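Local coordinates for TENA/THI-4 protein (PDB 3DDE), which is of unknown function but has an all-helical heme oxygenase-like fold and may act as an oxidoreductase, at residues Y49-H54 / P112-L117; H82-H87 / A176-E181. All coordinates share one frame; numbering follows the deposited sequence. Where two conformers were deposited one is given.

Contact 1 of 2, residues Y49-H54 / P112-L117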
loop_
_atom_site.group_PDB
_atom_site.type_symbol
_atom_site.label_atom_id
_atom_site.label_comp_id
_atom_site.label_asym_id
_atom_site.label_seq_id
_atom_site.Cartn_x
_atom_site.Cartn_y
_atom_site.Cartn_z
ATOM N N TYR A 49 12.513 16.811 -12.808
ATOM C CA TYR A 49 11.141 17.141 -12.441
ATOM C C TYR A 49 10.356 15.884 -12.125
ATOM O O TYR A 49 9.644 15.846 -11.117
ATOM C CB TYR A 49 10.439 17.931 -13.558
ATOM C CG TYR A 49 8.931 17.855 -13.472
ATOM C CD1 TYR A 49 8.200 18.744 -12.683
ATOM C CD2 TYR A 49 8.238 16.879 -14.182
ATOM C CE1 TYR A 49 6.813 18.642 -12.607
ATOM C CE2 TYR A 49 6.863 16.767 -14.114
ATOM C CZ TYR A 49 6.156 17.638 -13.329
ATOM O OH TYR A 49 4.783 17.479 -13.289
ATOM N N HIS A 50 10.492 14.871 -12.991
ATOM C CA HIS A 50 9.788 13.598 -12.827
ATOM C C HIS A 50 10.077 12.870 -11.527
ATOM O O HIS A 50 9.156 12.446 -10.866
ATOM C CB HIS A 50 10.047 12.661 -14.008
ATOM C CG HIS A 50 9.346 13.073 -15.258
ATOM N ND1 HIS A 50 8.002 13.372 -15.285
ATOM C CD2 HIS A 50 9.779 13.173 -16.536
ATOM C CE1 HIS A 50 7.643 13.661 -16.521
ATOM N NE2 HIS A 50 8.705 13.560 -17.300
ATOM N N TYR A 51 11.338 12.701 -11.159
ATOM C CA TYR A 51 11.634 11.997 -9.918
ATOM C C TYR A 51 11.471 12.878 -8.666
ATOM O O TYR A 51 11.059 12.401 -7.615
ATOM C CB TYR A 51 13.000 11.318 -9.978
ATOM C CG TYR A 51 14.243 12.164 -9.724
ATOM C CD1 TYR A 51 14.626 12.491 -8.424
ATOM C CD2 TYR A 51 15.091 12.512 -10.763
ATOM C CE1 TYR A 51 15.759 13.205 -8.166
ATOM C CE2 TYR A 51 16.259 13.233 -10.524
ATOM C CZ TYR A 51 16.589 13.581 -9.217
ATOM O OH TYR A 51 17.733 14.317 -8.956
ATOM N N THR A 52 11.759 14.171 -8.787
ATOM C CA THR A 52 11.640 15.094 -7.660
ATOM C C THR A 52 10.192 15.173 -7.179
ATOM O O THR A 52 9.932 15.370 -6.001
ATOM C CB THR A 52 12.215 16.505 -8.035
ATOM O OG1 THR A 52 13.629 16.369 -8.191
ATOM C CG2 THR A 52 11.956 17.530 -6.959
ATOM N N LYS A 53 9.278 15.027 -8.128
ATOM C CA LYS A 53 7.833 15.043 -7.925
ATOM C C LYS A 53 7.366 14.009 -6.882
ATOM O O LYS A 53 6.337 14.193 -6.215
ATOM C CB LYS A 53 7.238 14.724 -9.299
ATOM C CG LYS A 53 5.748 14.685 -9.466
ATOM C CD LYS A 53 5.379 14.586 -10.981
ATOM C CE LYS A 53 6.020 13.376 -11.721
ATOM N NZ LYS A 53 5.839 13.445 -13.240
ATOM N N HIS A 54 8.139 12.932 -6.731
ATOM C CA HIS A 54 7.790 11.848 -5.824
ATOM C C HIS A 54 8.532 11.826 -4.483
ATOM O O HIS A 54 8.200 11.019 -3.619
ATOM C CB HIS A 54 8.001 10.500 -6.541
ATOM C CG HIS A 54 7.083 10.285 -7.703
ATOM N ND1 HIS A 54 5.776 9.871 -7.551
ATOM C CD2 HIS A 54 7.274 10.442 -9.035
ATOM C CE1 HIS A 54 5.203 9.776 -8.736
ATOM N NE2 HIS A 54 6.088 10.122 -9.655
ATOM N N PRO A 112 12.918 5.650 -19.044
ATOM C CA PRO A 112 12.990 4.396 -18.262
ATOM C C PRO A 112 13.915 4.430 -17.044
ATOM O O PRO A 112 13.564 3.887 -15.994
ATOM C CB PRO A 112 13.454 3.377 -19.286
ATOM C CG PRO A 112 13.003 3.976 -20.614
ATOM C CD PRO A 112 13.236 5.420 -20.458
ATOM N N ALA A 113 15.065 5.078 -17.160
ATOM C CA ALA A 113 15.995 5.160 -16.036
ATOM C C ALA A 113 15.381 5.942 -14.865
ATOM O O ALA A 113 15.620 5.629 -13.710
ATOM C CB ALA A 113 17.345 5.799 -16.494
ATOM N N THR A 114 14.581 6.956 -15.180
ATOM C CA THR A 114 13.949 7.807 -14.173
ATOM C C THR A 114 12.811 7.040 -13.492
ATOM O O THR A 114 12.659 7.091 -12.274
ATOM C CB THR A 114 13.425 9.111 -14.829
ATOM O OG1 THR A 114 14.471 9.677 -15.626
ATOM C CG2 THR A 114 12.948 10.123 -13.785
ATOM N N GLU A 115 12.002 6.362 -14.296
ATOM C CA GLU A 115 10.939 5.513 -13.783
ATOM C C GLU A 115 11.544 4.453 -12.838
ATOM O O GLU A 115 10.951 4.135 -11.795
ATOM C CB GLU A 115 10.226 4.803 -14.944
ATOM C CG GLU A 115 8.831 4.278 -14.604
ATOM C CD GLU A 115 7.862 5.418 -14.386
ATOM O OE1 GLU A 115 7.694 6.274 -15.283
ATOM O OE2 GLU A 115 7.274 5.481 -13.316
ATOM N N THR A 116 12.720 3.926 -13.217
ATOM C CA THR A 116 13.441 2.928 -12.418
ATOM C C THR A 116 13.908 3.501 -11.071
ATOM O O THR A 116 13.851 2.806 -10.061
ATOM C CB THR A 116 14.649 2.314 -13.203
ATOM O OG1 THR A 116 14.192 1.781 -14.446
ATOM C CG2 THR A 116 15.375 1.197 -12.396
ATOM N N LEU A 117 14.398 4.742 -11.051
ATOM C CA LEU A 117 14.800 5.384 -9.800
ATOM C C LEU A 117 13.576 5.579 -8.889
ATOM O O LEU A 117 13.650 5.308 -7.688
ATOM C CB LEU A 117 15.490 6.743 -10.060
ATOM C CG LEU A 117 15.856 7.573 -8.815
ATOM C CD1 LEU A 117 16.807 6.853 -7.886
ATOM C CD2 LEU A 117 16.423 8.929 -9.210
#
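Tyr-51 sets CG between its backbone N and carbonyl carbon (chi1 81°), and Leu-117 carries CG opposite its own backbone N (chi1 175°); these turns bring the phenol ring and the CD2 methyl together. CD2 stands over one face of the ring in a CH-pi contact, 4.1 Å from its centroid and 16° off the ring normal. It sits toward the CG end, 3.9 Å from Tyr-51 CG, with Tyr-51 CD1 and CD2 little farther. The opposite face of the ring has Thr-52 OG1 above its rim, a hydroxyl whose hydrogen bond goes back to Thr-48 O.

The Thr-114 methyl fills the angle beside the ring. Its CG2 lies 3.9 Å from His-50 CB and 4.0 Å from Tyr-51 CB, at the edge of the phenol and near its plane. Here helix 38-52 meets the first turns of helix 112-126 in the heme oxygenase-like bundle, with the CA atoms of Tyr-51 and Thr-114 only 6.4 Å apart. Helix 193-223 also touches Thr-114 and Leu-117, through Ile-213 and Thr-210.

The contact is apolar, and its polar ends turn to other partners. Thr-114 OG1 hydrogen-bonds Glu-47. The His-50 ring is held at both nitrogens: Lys-53 NZ donates to His-50 ND1 at 3.0 Å, in the ring plane, while NE2 pairs with Ser-108. On the same turns of helix 112-126, Glu-115 and Thr-116 each hydrogen-bond a second subunit, through Trp-123 and Asn-205 of that subunit.

Contact 2 of 2, residues H82-H87 / A176-E181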
loop_
_atom_site.group_PDB
_atom_site.type_symbol
_atom_site.label_atom_id
_atom_site.label_comp_id
_atom_site.label_asym_id
_atom_site.label_seq_id
_atom_site.Cartn_x
_atom_site.Cartn_y
_atom_site.Cartn_z
ATOM N N HIS A 82 7.066 17.569 4.169
ATOM C CA HIS A 82 6.455 18.896 4.074
ATOM C C HIS A 82 7.395 19.911 3.410
ATOM O O HIS A 82 6.963 20.716 2.580
ATOM C CB HIS A 82 6.055 19.382 5.460
ATOM C CG HIS A 82 5.553 20.791 5.498
ATOM N ND1 HIS A 82 6.172 21.773 6.234
ATOM C CD2 HIS A 82 4.496 21.380 4.892
ATOM C CE1 HIS A 82 5.497 22.903 6.104
ATOM N NE2 HIS A 82 4.481 22.694 5.287
ATOM N N GLU A 83 8.675 19.866 3.782
ATOM C CA GLU A 83 9.687 20.761 3.204
ATOM C C GLU A 83 9.925 20.498 1.716
ATOM O O GLU A 83 10.126 21.445 0.948
ATOM C CB GLU A 83 11.009 20.698 3.983
ATOM C CG GLU A 83 10.921 21.334 5.346
ATOM C CD GLU A 83 10.460 22.777 5.259
ATOM O OE1 GLU A 83 11.209 23.613 4.693
ATOM O OE2 GLU A 83 9.346 23.073 5.762
ATOM N N GLU A 84 9.882 19.224 1.310
ATOM C CA GLU A 84 10.064 18.863 -0.096
ATOM C C GLU A 84 8.847 19.085 -0.986
ATOM O O GLU A 84 8.990 19.169 -2.192
ATOM C CB GLU A 84 10.465 17.389 -0.232
ATOM C CG GLU A 84 11.812 17.086 0.347
ATOM C CD GLU A 84 12.908 17.891 -0.320
ATOM O OE1 GLU A 84 13.232 17.578 -1.487
ATOM O OE2 GLU A 84 13.436 18.828 0.323
ATOM N N ALA A 85 7.650 19.149 -0.416
ATOM C CA ALA A 85 6.438 19.263 -1.238
ATOM C C ALA A 85 6.496 20.446 -2.213
ATOM O O ALA A 85 6.775 21.587 -1.821
ATOM C CB ALA A 85 5.173 19.312 -0.384
ATOM N N GLY A 86 6.266 20.139 -3.492
ATOM C CA GLY A 86 6.271 21.126 -4.563
ATOM C C GLY A 86 7.630 21.494 -5.157
ATOM O O GLY A 86 7.685 22.197 -6.176
ATOM N N HIS A 87 8.715 21.009 -4.554
ATOM C CA HIS A 87 10.078 21.297 -5.014
ATOM C C HIS A 87 10.238 21.084 -6.527
ATOM O O HIS A 87 11.038 21.769 -7.169
ATOM C CB HIS A 87 11.079 20.446 -4.213
ATOM C CG HIS A 87 12.519 20.769 -4.475
ATOM N ND1 HIS A 87 13.054 22.020 -4.260
ATOM C CD2 HIS A 87 13.549 19.983 -4.865
ATOM C CE1 HIS A 87 14.343 22.002 -4.551
ATOM N NE2 HIS A 87 14.669 20.775 -4.914
ATOM N N ALA A 176 22.313 23.068 3.290
ATOM C CA ALA A 176 23.490 23.049 4.162
ATOM C C ALA A 176 22.956 22.809 5.583
ATOM O O ALA A 176 23.704 22.414 6.484
ATOM C CB ALA A 176 24.246 24.366 4.085
ATOM N N LYS A 177 21.656 23.088 5.758
ATOM C CA LYS A 177 20.917 22.865 6.998
ATOM C C LYS A 177 20.372 21.443 6.927
ATOM O O LYS A 177 20.565 20.657 7.851
ATOM C CB LYS A 177 19.763 23.874 7.125
ATOM C CG LYS A 177 18.834 23.664 8.335
ATOM C CD LYS A 177 17.595 24.561 8.266
ATOM N N HIS A 178 19.700 21.117 5.822
ATOM C CA HIS A 178 19.163 19.777 5.601
ATOM C C HIS A 178 20.259 18.704 5.671
ATOM O O HIS A 178 20.020 17.595 6.165
ATOM C CB HIS A 178 18.416 19.724 4.263
ATOM C CG HIS A 178 17.091 20.421 4.290
ATOM N ND1 HIS A 178 16.895 21.621 4.942
ATOM C CD2 HIS A 178 15.910 20.114 3.705
ATOM C CE1 HIS A 178 15.638 22.001 4.791
ATOM N NE2 HIS A 178 15.019 21.103 4.042
ATOM N N ALA A 179 21.439 19.020 5.152
ATOM C CA ALA A 179 22.587 18.118 5.239
ATOM C C ALA A 179 22.940 17.856 6.706
ATOM O O ALA A 179 23.197 16.721 7.098
ATOM C CB ALA A 179 23.807 18.718 4.514
ATOM N N GLU A 180 22.973 18.916 7.510
ATOM C CA GLU A 180 23.266 18.781 8.939
ATOM C C GLU A 180 22.181 17.953 9.645
ATOM O O GLU A 180 22.485 17.118 10.504
ATOM C CB GLU A 180 23.400 20.153 9.606
ATOM N N GLU A 181 20.924 18.178 9.256
ATOM C CA GLU A 181 19.781 17.483 9.832
ATOM C C GLU A 181 19.816 15.981 9.514
ATOM O O GLU A 181 19.503 15.161 10.378
ATOM C CB GLU A 181 18.470 18.132 9.346
ATOM C CG GLU A 181 18.281 19.584 9.817
ATOM C CD GLU A 181 16.983 20.245 9.322
ATOM O OE1 GLU A 181 16.343 19.735 8.376
ATOM O OE2 GLU A 181 16.598 21.294 9.886
#
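His-178 presents the edge of its imidazole to the base of Glu-83, NE2 lying 4.0 Å from Glu-83 CB and the methylene sitting near the ring plane. Glu-84 reaches the same end of the ring obliquely, its OE2 4.4 Å from His-178 CD2. Neither glutamate makes a salt bridge: Glu-83 OE1 and Glu-84 OE2 both stay 4.6 Å from His-178 NE2.

The Glu-83 chain bends at its second torsion (chi2 -56°), which holds the carboxylate back from the imidazole and leaves CB as the touching atom. The backbones are well separated, with 9.8 Å between the CA atoms of Glu-83 and His-178, and the imidazole does most of the bridging. In the heme oxygenase-like helical fold this joins the C-terminal end of helix 71-84 to the kinked helix 166-189. Beyond Glu-84 the chain leaves the helix through a type II beta turn to His-87, with Gly-86 at positive phi and His-87 N bonded to Glu-84 O at 3.0 Å.

Glu-181, one turn after the histidine, places OE1 above one face of the imidazole, offset toward its rim. His-80 meets the His-178 ring edge-to-face, and Glu-141 of helix 134-141 packs against it. On helix 71-84, His-82 meets the ring of His-79 from a third subunit.

In the fold
The centres of contact 1 and contact 2 lie about 18 Å apart in one helical bundle, contact 1 about 9 Å and contact 2 about 12 Å from the centre of the chain. Their segments alternate in sequence, 49-54, 82-87, 112-117, then 176-181, so the two pairings cross along the chain, each joining an earlier helix to a later one. The two sites also meet: Thr-52 packs against His-87, but as His-87 has two conformers the closeness is doubtful. All four segments belong to the same heme oxygenase-like helical domain, whose relatives include iron-containing redox enzymes. Contact 1 borders the second subunit and contact 2 the third, placing them beside different interfaces of the four-chain assembly.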